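Local structure of carnitinyl-CoA dehydratase (Mycobacterium avium, 3R0O) at residues Ala26-Asp31 with Val63-Ala68; Val43-Gly48 with Leu88-His93; Gly116-Gly121 with Ala138-Pro143; Val132-Ser137 with Gly187-Val192. The protein probably interconverts carnitinyl-CoA and crotonobetainyl-CoA by reversible dehydration, as a lyase of the enoyl-CoA hydratase/isomerase (crotonase) family. All coordinates share one frame; numbering follows the deposited sequence.

In the fold
Contacts 1 and 4 lie on the same mixed sheet of the crotonase fold. Contact 1 pairs two inner strands and is buried, with mainly aliphatic side chains and regular backbone bonds. Contact 4 joins 191-193, an edge strand of the sheet within this chain, to its neighbour, is partly buried, and brings in polar side chains and a second subunit. Contact 3 is also buried but pairs two short strands of a separate small sheet; it meets contact 4 where F140 packs on V132, A134 and I189. Contact 2 is partly buried and joins a loop to helix 41-56 by serine and histidine; V47 of that helix also packs on I28 and I65, so contacts 1 and 2 touch although their centres are about 15 Å apart.

Contact 1: Ala26-Asp31 with Val63-Ala68; sequences ALITID and VVITGA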
# COMPACT_ATOMS: atom_id res chain seq x y z
N ALA A 26 -7.08 28.57 4.88
CA ALA A 26 -7.53 29.12 3.61
C ALA A 26 -8.55 28.17 3.04
O ALA A 26 -8.24 27.00 2.77
CB ALA A 26 -6.37 29.29 2.64
N LEU A 27 -9.77 28.68 2.88
CA LEU A 27 -10.88 27.94 2.29
C LEU A 27 -11.10 28.37 0.83
O LEU A 27 -11.40 29.55 0.53
CB LEU A 27 -12.18 28.15 3.11
CG LEU A 27 -13.50 27.55 2.59
CD1 LEU A 27 -13.52 26.01 2.60
CD2 LEU A 27 -14.72 28.10 3.36
N ILE A 28 -10.94 27.41 -0.07
CA ILE A 28 -11.14 27.64 -1.49
C ILE A 28 -12.41 26.95 -1.90
O ILE A 28 -12.57 25.77 -1.61
CB ILE A 28 -9.99 27.02 -2.32
CG1 ILE A 28 -8.64 27.56 -1.83
CG2 ILE A 28 -10.27 27.24 -3.82
CD1 ILE A 28 -7.42 26.78 -2.31
N THR A 29 -13.30 27.67 -2.58
CA THR A 29 -14.56 27.11 -3.01
C THR A 29 -14.60 27.25 -4.51
O THR A 29 -14.56 28.38 -5.04
CB THR A 29 -15.78 27.86 -2.38
OG1 THR A 29 -15.70 27.80 -0.95
CG2 THR A 29 -17.10 27.25 -2.84
N ILE A 30 -14.67 26.12 -5.21
CA ILE A 30 -14.98 26.15 -6.63
C ILE A 30 -16.42 26.59 -6.78
O ILE A 30 -17.32 25.95 -6.24
CB ILE A 30 -14.77 24.80 -7.32
CG1 ILE A 30 -13.29 24.37 -7.18
CG2 ILE A 30 -15.24 24.90 -8.78
CD1 ILE A 30 -13.01 22.92 -7.66
N ASP A 31 -16.64 27.71 -7.48
CA ASP A 31 -17.95 28.33 -7.48
C ASP A 31 -18.58 28.43 -8.86
O ASP A 31 -18.75 29.52 -9.40
CB ASP A 31 -17.87 29.72 -6.84
CG ASP A 31 -19.26 30.29 -6.46
OD1 ASP A 31 -20.30 29.58 -6.50
OD2 ASP A 31 -19.29 31.48 -6.12
N VAL A 63 -5.21 24.19 4.28
CA VAL A 63 -6.05 24.56 3.16
C VAL A 63 -7.22 23.58 3.06
O VAL A 63 -7.05 22.36 3.27
CB VAL A 63 -5.25 24.59 1.82
CG1 VAL A 63 -6.15 24.76 0.61
CG2 VAL A 63 -4.19 25.69 1.85
N VAL A 64 -8.40 24.12 2.76
CA VAL A 64 -9.57 23.33 2.45
C VAL A 64 -10.07 23.73 1.08
O VAL A 64 -10.19 24.93 0.78
CB VAL A 64 -10.69 23.52 3.52
CG1 VAL A 64 -12.00 22.79 3.11
CG2 VAL A 64 -10.20 23.06 4.93
N ILE A 65 -10.33 22.74 0.22
CA ILE A 65 -10.98 23.00 -1.07
C ILE A 65 -12.35 22.30 -1.11
O ILE A 65 -12.49 21.16 -0.68
CB ILE A 65 -10.07 22.55 -2.26
CG1 ILE A 65 -10.64 23.04 -3.60
CG2 ILE A 65 -9.84 21.03 -2.27
CD1 ILE A 65 -9.58 23.11 -4.76
N THR A 66 -13.36 23.00 -1.63
CA THR A 66 -14.71 22.46 -1.71
C THR A 66 -15.42 22.99 -2.97
O THR A 66 -14.88 23.86 -3.66
CB THR A 66 -15.50 22.80 -0.40
OG1 THR A 66 -16.62 21.91 -0.22
CG2 THR A 66 -15.97 24.28 -0.40
N GLY A 67 -16.61 22.46 -3.26
CA GLY A 67 -17.43 22.93 -4.40
C GLY A 67 -18.67 23.63 -3.86
O GLY A 67 -19.16 23.26 -2.80
N ALA A 68 -19.17 24.63 -4.58
CA ALA A 68 -20.43 25.29 -4.21
C ALA A 68 -21.64 24.34 -4.31
O ALA A 68 -21.68 23.45 -5.18
CB ALA A 68 -20.67 26.51 -5.08
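V63 faces A26 at the start of a parallel pairing between strands 25-30 and 62-67, the two strands of a beta-alpha-beta crossover; the segment axes approach to 4.5 Å and run at 21° to each other. V63 CG1, anti to its backbone N, crosses the end of I28, meeting CD1 at 3.8 Å on the face that helix 41-56 covers through V47, A50 and A54. V64 turns to the other face, where its CG1 lies 3.6 Å from L27 CD1; from helix 198-210, V199 touches L27 and A202 touches V64. Its backbone N bonds to A26 O, and its O receives I28 N in a nearly straight bond (2.7 Å, 178° at the hydrogen). I65 returns to the helix 41-56 face, and its CA comes to 3.2 Å from I28 O in a CA-H...O contact. T66 divides its branches: CG2 lies alongside T29, 3.6 Å from OG1, whereas OG1, anti to the backbone N (chi1 -159°), bonds to A113 O on the next strand. G67, lacking a side chain, pairs with I30. Beyond the strands A68 N still bonds to I30 O at 2.8 Å, and the methyl carbon A68 CB meets D31 OD1 at 3.4 Å.

Contact 2: Val43-Gly48 with Leu88-His93; sequences VSTAVG and LYHAEH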
# COMPACT_ATOMS: atom_id res chain seq x y z
N VAL A 43 -11.09 28.60 -13.32
CA VAL A 43 -10.97 27.85 -12.07
C VAL A 43 -9.50 27.54 -11.78
O VAL A 43 -9.02 27.83 -10.68
CB VAL A 43 -11.87 26.57 -12.07
CG1 VAL A 43 -11.54 25.63 -10.86
CG2 VAL A 43 -13.36 26.98 -12.04
N SER A 44 -8.77 26.99 -12.78
CA SER A 44 -7.39 26.63 -12.62
C SER A 44 -6.56 27.84 -12.25
O SER A 44 -5.65 27.73 -11.44
CB SER A 44 -6.82 25.96 -13.89
OG SER A 44 -7.65 24.89 -14.31
N THR A 45 -6.87 29.00 -12.83
CA THR A 45 -6.16 30.23 -12.45
C THR A 45 -6.38 30.59 -10.99
O THR A 45 -5.42 30.88 -10.24
CB THR A 45 -6.59 31.42 -13.33
OG1 THR A 45 -6.19 31.16 -14.67
CG2 THR A 45 -5.95 32.76 -12.84
N ALA A 46 -7.64 30.59 -10.58
CA ALA A 46 -8.01 30.99 -9.25
C ALA A 46 -7.48 29.99 -8.20
O ALA A 46 -6.84 30.38 -7.21
CB ALA A 46 -9.54 31.17 -9.16
N VAL A 47 -7.67 28.71 -8.45
CA VAL A 47 -7.21 27.67 -7.51
C VAL A 47 -5.67 27.61 -7.46
O VAL A 47 -5.10 27.63 -6.39
CB VAL A 47 -7.86 26.30 -7.85
CG1 VAL A 47 -7.27 25.14 -6.99
CG2 VAL A 47 -9.39 26.38 -7.65
N GLY A 48 -4.99 27.59 -8.61
CA GLY A 48 -3.52 27.64 -8.63
C GLY A 48 -2.97 28.85 -7.87
O GLY A 48 -2.07 28.70 -7.04
N LEU A 88 -7.38 24.88 -20.27
CA LEU A 88 -7.99 24.47 -19.00
C LEU A 88 -7.07 24.59 -17.76
O LEU A 88 -7.50 24.34 -16.63
CB LEU A 88 -8.45 23.01 -19.08
CG LEU A 88 -9.86 22.68 -19.60
CD1 LEU A 88 -10.14 23.25 -20.97
CD2 LEU A 88 -10.03 21.16 -19.60
N TYR A 89 -5.82 24.97 -17.98
CA TYR A 89 -4.80 24.97 -16.94
C TYR A 89 -4.42 26.38 -16.62
O TYR A 89 -4.76 27.31 -17.36
CB TYR A 89 -3.60 24.16 -17.41
CG TYR A 89 -4.07 22.80 -17.87
CD1 TYR A 89 -4.48 21.84 -16.93
CD2 TYR A 89 -4.21 22.51 -19.24
CE1 TYR A 89 -4.97 20.59 -17.33
CE2 TYR A 89 -4.72 21.26 -19.66
CZ TYR A 89 -5.09 20.30 -18.68
OH TYR A 89 -5.57 19.05 -19.04
N HIS A 90 -3.71 26.55 -15.51
CA HIS A 90 -3.17 27.84 -15.15
C HIS A 90 -2.28 28.33 -16.28
O HIS A 90 -1.34 27.63 -16.70
CB HIS A 90 -2.35 27.73 -13.86
CG HIS A 90 -2.12 29.03 -13.19
ND1 HIS A 90 -1.19 29.94 -13.65
CD2 HIS A 90 -2.68 29.59 -12.09
CE1 HIS A 90 -1.19 31.00 -12.86
NE2 HIS A 90 -2.08 30.82 -11.91
N ALA A 91 -2.55 29.54 -16.76
CA ALA A 91 -1.87 30.09 -17.94
C ALA A 91 -0.37 30.30 -17.74
O ALA A 91 0.40 30.13 -18.68
CB ALA A 91 -2.56 31.39 -18.42
N GLU A 92 0.05 30.66 -16.53
CA GLU A 92 1.48 30.83 -16.23
C GLU A 92 2.18 29.51 -15.87
O GLU A 92 3.41 29.40 -15.99
CB GLU A 92 1.71 31.73 -15.01
CG GLU A 92 1.45 33.25 -15.11
CD GLU A 92 1.40 33.89 -13.69
OE1 GLU A 92 0.40 34.58 -13.38
OE2 GLU A 92 2.33 33.68 -12.85
N HIS A 93 1.40 28.56 -15.37
CA HIS A 93 1.96 27.34 -14.79
C HIS A 93 1.19 26.11 -15.19
O HIS A 93 0.53 25.49 -14.36
CB HIS A 93 2.03 27.46 -13.27
CG HIS A 93 3.04 28.47 -12.82
ND1 HIS A 93 4.40 28.22 -12.87
CD2 HIS A 93 2.89 29.73 -12.36
CE1 HIS A 93 5.04 29.29 -12.44
NE2 HIS A 93 4.16 30.22 -12.13
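T45 and H90 are the nearest CA pair, 4.7 Å apart, where the irregular loop after helix 79-83 passes alongside a turn of helix 41-56. The H90 side chain, with CG anti to the backbone N (chi1 -162°), reaches back to the helix and sets CD2 3.5 Å from T45 O, which lies obliquely to the ring. The ring also approaches G48, whose CA is 4.1 Å from H90 CD2, a closeness consistent with the absence of a side chain there. S44 O sits near the ring plane at its edge. Two residues before H90, L88 O receives S44 OG. That separation of 2.4 Å is very short, so its exact length is doubtful. N40 O, just before the helix, is a second acceptor for the same hydroxyl, whose one proton must be shared or alternate between the two carbonyls. S44 CB packs 3.6 Å from H90 N, against the loop backbone. W96 meets the H90 ring edge-to-face. Both imidazole nitrogens are engaged: ND1 accepts E92 N at 3.2 Å, the donor tilted 20° from the ring plane, while NE2 bonds to D49 OD1. This pattern is consistent with a neutral ring protonated on NE2 and donating to the carboxylate.

Contact 3: Gly116-Gly121 with Ala138-Pro143; sequences GTALGG and ASFGLP
A118 N and S139 O form the first of two backbone hydrogen bonds between these nearly parallel segments, 2.9 Å long but bent to 141° at the hydrogen. The second, G120 N to G141 O, measures 2.8 Å, its donor tilted 33° from the carbonyl plane. Between them F140 CA gives a CA-H...O contact of 3.4 Å to A118 O. The strands part here, and S123 OG of helix 121-128 bonds to both A118 O and G141 N, spanning the gap. Apolar contacts lie on both faces. F140 places CD1 4.0 Å from A118 CB, which approaches its ring obliquely, while A126 and V114 also touch the F140 side chain. L119 swings CD2 over the peptide joining F140 to G141, 3.7 Å from F140 C, where G141 presents no side chain. Farther along, P143 CD meets L119 CB at 4.3 Å. Water supplies the third kind of link: it bridges T117 OG1 and S139 OG, 2.7 Å from each, with S139 OG held between its own N and carbonyl carbon (chi1 59°). G120 is the N-cap residue, right before helix 121-128; in crotonase-family enzymes the glycine-rich start of the equivalent helix supplies a peptide N-H to the oxyanion hole.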
# COMPACT_ATOMS: atom_id res chain seq x y z
N GLY A 116 -20.38 16.70 -2.71
CA GLY A 116 -21.30 16.03 -3.64
C GLY A 116 -20.54 15.10 -4.54
O GLY A 116 -19.43 14.68 -4.21
N THR A 117 -21.12 14.76 -5.69
CA THR A 117 -20.49 13.87 -6.66
C THR A 117 -19.06 14.32 -7.01
O THR A 117 -18.82 15.52 -7.21
CB THR A 117 -21.38 13.76 -7.93
OG1 THR A 117 -22.70 13.36 -7.55
CG2 THR A 117 -20.85 12.72 -8.90
N ALA A 118 -18.14 13.36 -7.05
CA ALA A 118 -16.72 13.61 -7.34
C ALA A 118 -16.18 12.56 -8.30
O ALA A 118 -15.35 11.73 -7.90
CB ALA A 118 -15.90 13.58 -6.06
N LEU A 119 -16.67 12.57 -9.54
CA LEU A 119 -16.27 11.59 -10.54
C LEU A 119 -15.16 12.20 -11.40
O LEU A 119 -15.06 13.43 -11.50
CB LEU A 119 -17.48 11.12 -11.38
CG LEU A 119 -18.62 10.45 -10.58
CD1 LEU A 119 -19.86 10.12 -11.41
CD2 LEU A 119 -18.21 9.21 -9.75
N GLY A 120 -14.28 11.36 -11.94
CA GLY A 120 -13.21 11.83 -12.80
C GLY A 120 -12.25 12.81 -12.15
O GLY A 120 -11.66 12.52 -11.09
N GLY A 121 -12.09 13.97 -12.79
CA GLY A 121 -11.24 15.06 -12.28
C GLY A 121 -11.53 15.43 -10.83
O GLY A 121 -10.64 15.86 -10.11
N ALA A 138 -21.96 11.70 -1.49
CA ALA A 138 -20.81 11.82 -2.40
C ALA A 138 -20.42 10.44 -2.98
O ALA A 138 -20.70 9.40 -2.40
CB ALA A 138 -19.63 12.44 -1.70
N SER A 139 -19.80 10.45 -4.14
CA SER A 139 -19.25 9.22 -4.69
C SER A 139 -18.01 9.57 -5.47
O SER A 139 -17.84 10.73 -5.89
CB SER A 139 -20.26 8.54 -5.60
OG SER A 139 -20.62 9.41 -6.65
N PHE A 140 -17.15 8.57 -5.64
CA PHE A 140 -15.88 8.72 -6.30
C PHE A 140 -15.81 7.71 -7.44
O PHE A 140 -16.49 6.68 -7.43
CB PHE A 140 -14.74 8.52 -5.29
CG PHE A 140 -14.83 9.44 -4.08
CD1 PHE A 140 -14.10 10.62 -4.03
CD2 PHE A 140 -15.67 9.13 -2.99
CE1 PHE A 140 -14.18 11.48 -2.93
CE2 PHE A 140 -15.79 9.99 -1.91
CZ PHE A 140 -15.04 11.16 -1.87
N GLY A 141 -15.00 8.01 -8.44
CA GLY A 141 -14.76 7.08 -9.52
C GLY A 141 -13.93 7.73 -10.61
O GLY A 141 -13.71 8.94 -10.61
N LEU A 142 -13.46 6.89 -11.53
CA LEU A 142 -12.71 7.32 -12.69
C LEU A 142 -13.39 6.73 -13.93
O LEU A 142 -12.95 5.70 -14.46
CB LEU A 142 -11.26 6.85 -12.57
CG LEU A 142 -10.53 7.48 -11.37
CD1 LEU A 142 -9.16 6.91 -11.22
CD2 LEU A 142 -10.49 8.99 -11.52
N PRO A 143 -14.48 7.36 -14.40
CA PRO A 143 -15.24 6.77 -15.52
C PRO A 143 -14.66 7.08 -16.91
O PRO A 143 -15.32 6.83 -17.92
CB PRO A 143 -16.62 7.42 -15.37
CG PRO A 143 -16.28 8.81 -14.92
CD PRO A 143 -15.11 8.61 -13.92
O HOH W 1 -22.49 11.26 -5.88

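Contact 4: Val132-Ser137 with Gly187-Val192; sequences VIACES and GLINEV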
# COMPACT_ATOMS: atom_id res chain seq x y z
N VAL A 132 -9.46 13.74 3.23
CA VAL A 132 -10.76 13.89 2.57
C VAL A 132 -11.93 13.68 3.51
O VAL A 132 -11.97 12.68 4.22
CB VAL A 132 -10.94 12.91 1.35
CG1 VAL A 132 -12.33 13.10 0.73
CG2 VAL A 132 -9.85 13.12 0.31
N ILE A 133 -12.89 14.63 3.50
CA ILE A 133 -14.18 14.44 4.16
C ILE A 133 -15.25 14.50 3.08
O ILE A 133 -15.24 15.40 2.23
CB ILE A 133 -14.46 15.47 5.28
CG1 ILE A 133 -13.42 15.30 6.39
CG2 ILE A 133 -15.87 15.26 5.87
CD1 ILE A 133 -13.59 16.23 7.57
N ALA A 134 -16.12 13.50 3.07
CA ALA A 134 -17.20 13.46 2.08
C ALA A 134 -18.56 13.46 2.78
O ALA A 134 -18.69 12.97 3.89
CB ALA A 134 -17.07 12.23 1.18
N CYS A 135 -19.56 14.01 2.12
CA CYS A 135 -20.92 13.93 2.60
C CYS A 135 -21.49 12.56 2.21
O CYS A 135 -20.90 11.87 1.36
CB CYS A 135 -21.75 15.09 2.03
SG CYS A 135 -21.88 15.06 0.22
N GLU A 136 -22.59 12.16 2.85
CA GLU A 136 -23.24 10.86 2.66
C GLU A 136 -23.47 10.53 1.20
O GLU A 136 -23.19 9.40 0.77
CB GLU A 136 -24.59 10.84 3.38
CG GLU A 136 -24.51 10.65 4.89
CD GLU A 136 -24.08 9.24 5.30
OE1 GLU A 136 -24.27 8.31 4.50
OE2 GLU A 136 -23.56 9.06 6.43
N SER A 137 -23.96 11.51 0.44
CA SER A 137 -24.33 11.23 -0.94
C SER A 137 -23.18 11.42 -1.96
O SER A 137 -23.40 11.30 -3.16
CB SER A 137 -25.58 12.04 -1.33
OG SER A 137 -25.19 13.38 -1.57
N GLY A 187 -10.40 3.20 3.84
CA GLY A 187 -9.40 4.18 4.22
C GLY A 187 -8.95 5.13 3.11
O GLY A 187 -7.89 5.76 3.22
N LEU A 188 -9.73 5.20 2.04
CA LEU A 188 -9.50 6.16 0.97
C LEU A 188 -9.88 7.59 1.39
O LEU A 188 -9.33 8.56 0.88
CB LEU A 188 -10.30 5.76 -0.28
CG LEU A 188 -10.24 6.70 -1.50
CD1 LEU A 188 -8.84 6.82 -2.15
CD2 LEU A 188 -11.25 6.26 -2.57
N ILE A 189 -10.86 7.71 2.27
CA ILE A 189 -11.25 9.02 2.79
C ILE A 189 -11.29 8.97 4.32
O ILE A 189 -11.21 7.87 4.87
CB ILE A 189 -12.59 9.49 2.21
CG1 ILE A 189 -13.73 8.61 2.72
CG2 ILE A 189 -12.52 9.59 0.66
CD1 ILE A 189 -15.10 9.21 2.40
N ASN A 190 -11.36 10.13 4.99
CA ASN A 190 -11.19 10.13 6.45
C ASN A 190 -12.48 10.20 7.24
O ASN A 190 -12.53 9.79 8.39
CB ASN A 190 -10.25 11.25 6.92
CG ASN A 190 -8.91 11.21 6.21
OD1 ASN A 190 -8.77 11.77 5.13
ND2 ASN A 190 -7.93 10.49 6.79
N GLU A 191 -13.54 10.71 6.62
CA GLU A 191 -14.78 10.90 7.33
C GLU A 191 -15.93 11.03 6.36
O GLU A 191 -15.76 11.53 5.24
CB GLU A 191 -14.69 12.13 8.24
CG GLU A 191 -15.78 12.17 9.29
CD GLU A 191 -15.69 13.36 10.21
OE1 GLU A 191 -14.86 14.28 9.98
OE2 GLU A 191 -16.48 13.39 11.17
N VAL A 192 -17.10 10.58 6.80
CA VAL A 192 -18.34 10.74 6.06
C VAL A 192 -19.27 11.51 7.01
O VAL A 192 -19.37 11.13 8.17
CB VAL A 192 -18.93 9.36 5.68
CG1 VAL A 192 -20.36 9.49 5.16
CG2 VAL A 192 -18.01 8.66 4.64
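N190 grips V132 just before strand 191-193, an edge strand of the main crotonase-fold sheet within this chain; the parallel bridges to strand 131-135 are I133 with E191 and A134 with V192. This end is tight. V132 N bonds to N190 OD1 at 2.8 Å, and V132 O takes N190 N at 2.7 Å, both donors in the plane of the carbonyl they address, so one asparagine satisfies both polar atoms of that backbone. E191 N adds only a weak bond to V132 O. N190 ND2 is fixed by K166 O and E170 OE1 of the second subunit. Next to this grip, I189 crosses V132 obliquely, CG2 to CG1 3.5 Å. Its CG1 sits between its own N and carbonyl carbon (chi1 67°), which carries CD1 to 3.8 Å from A134 CB. A134 N makes a straight 3.0 Å bond to E191 O. Toward solvent the contact loosens into charged chains lying on aliphatic ones. E191, extended beyond CG, runs beside I133 and ends with OE1 3.4 Å from I133 CD1, while helix 198-210 covers I133. Exposed E136, bent at chi2, crosses V192 at about a right angle, and its OE2 comes 3.5 Å from V192 CG1.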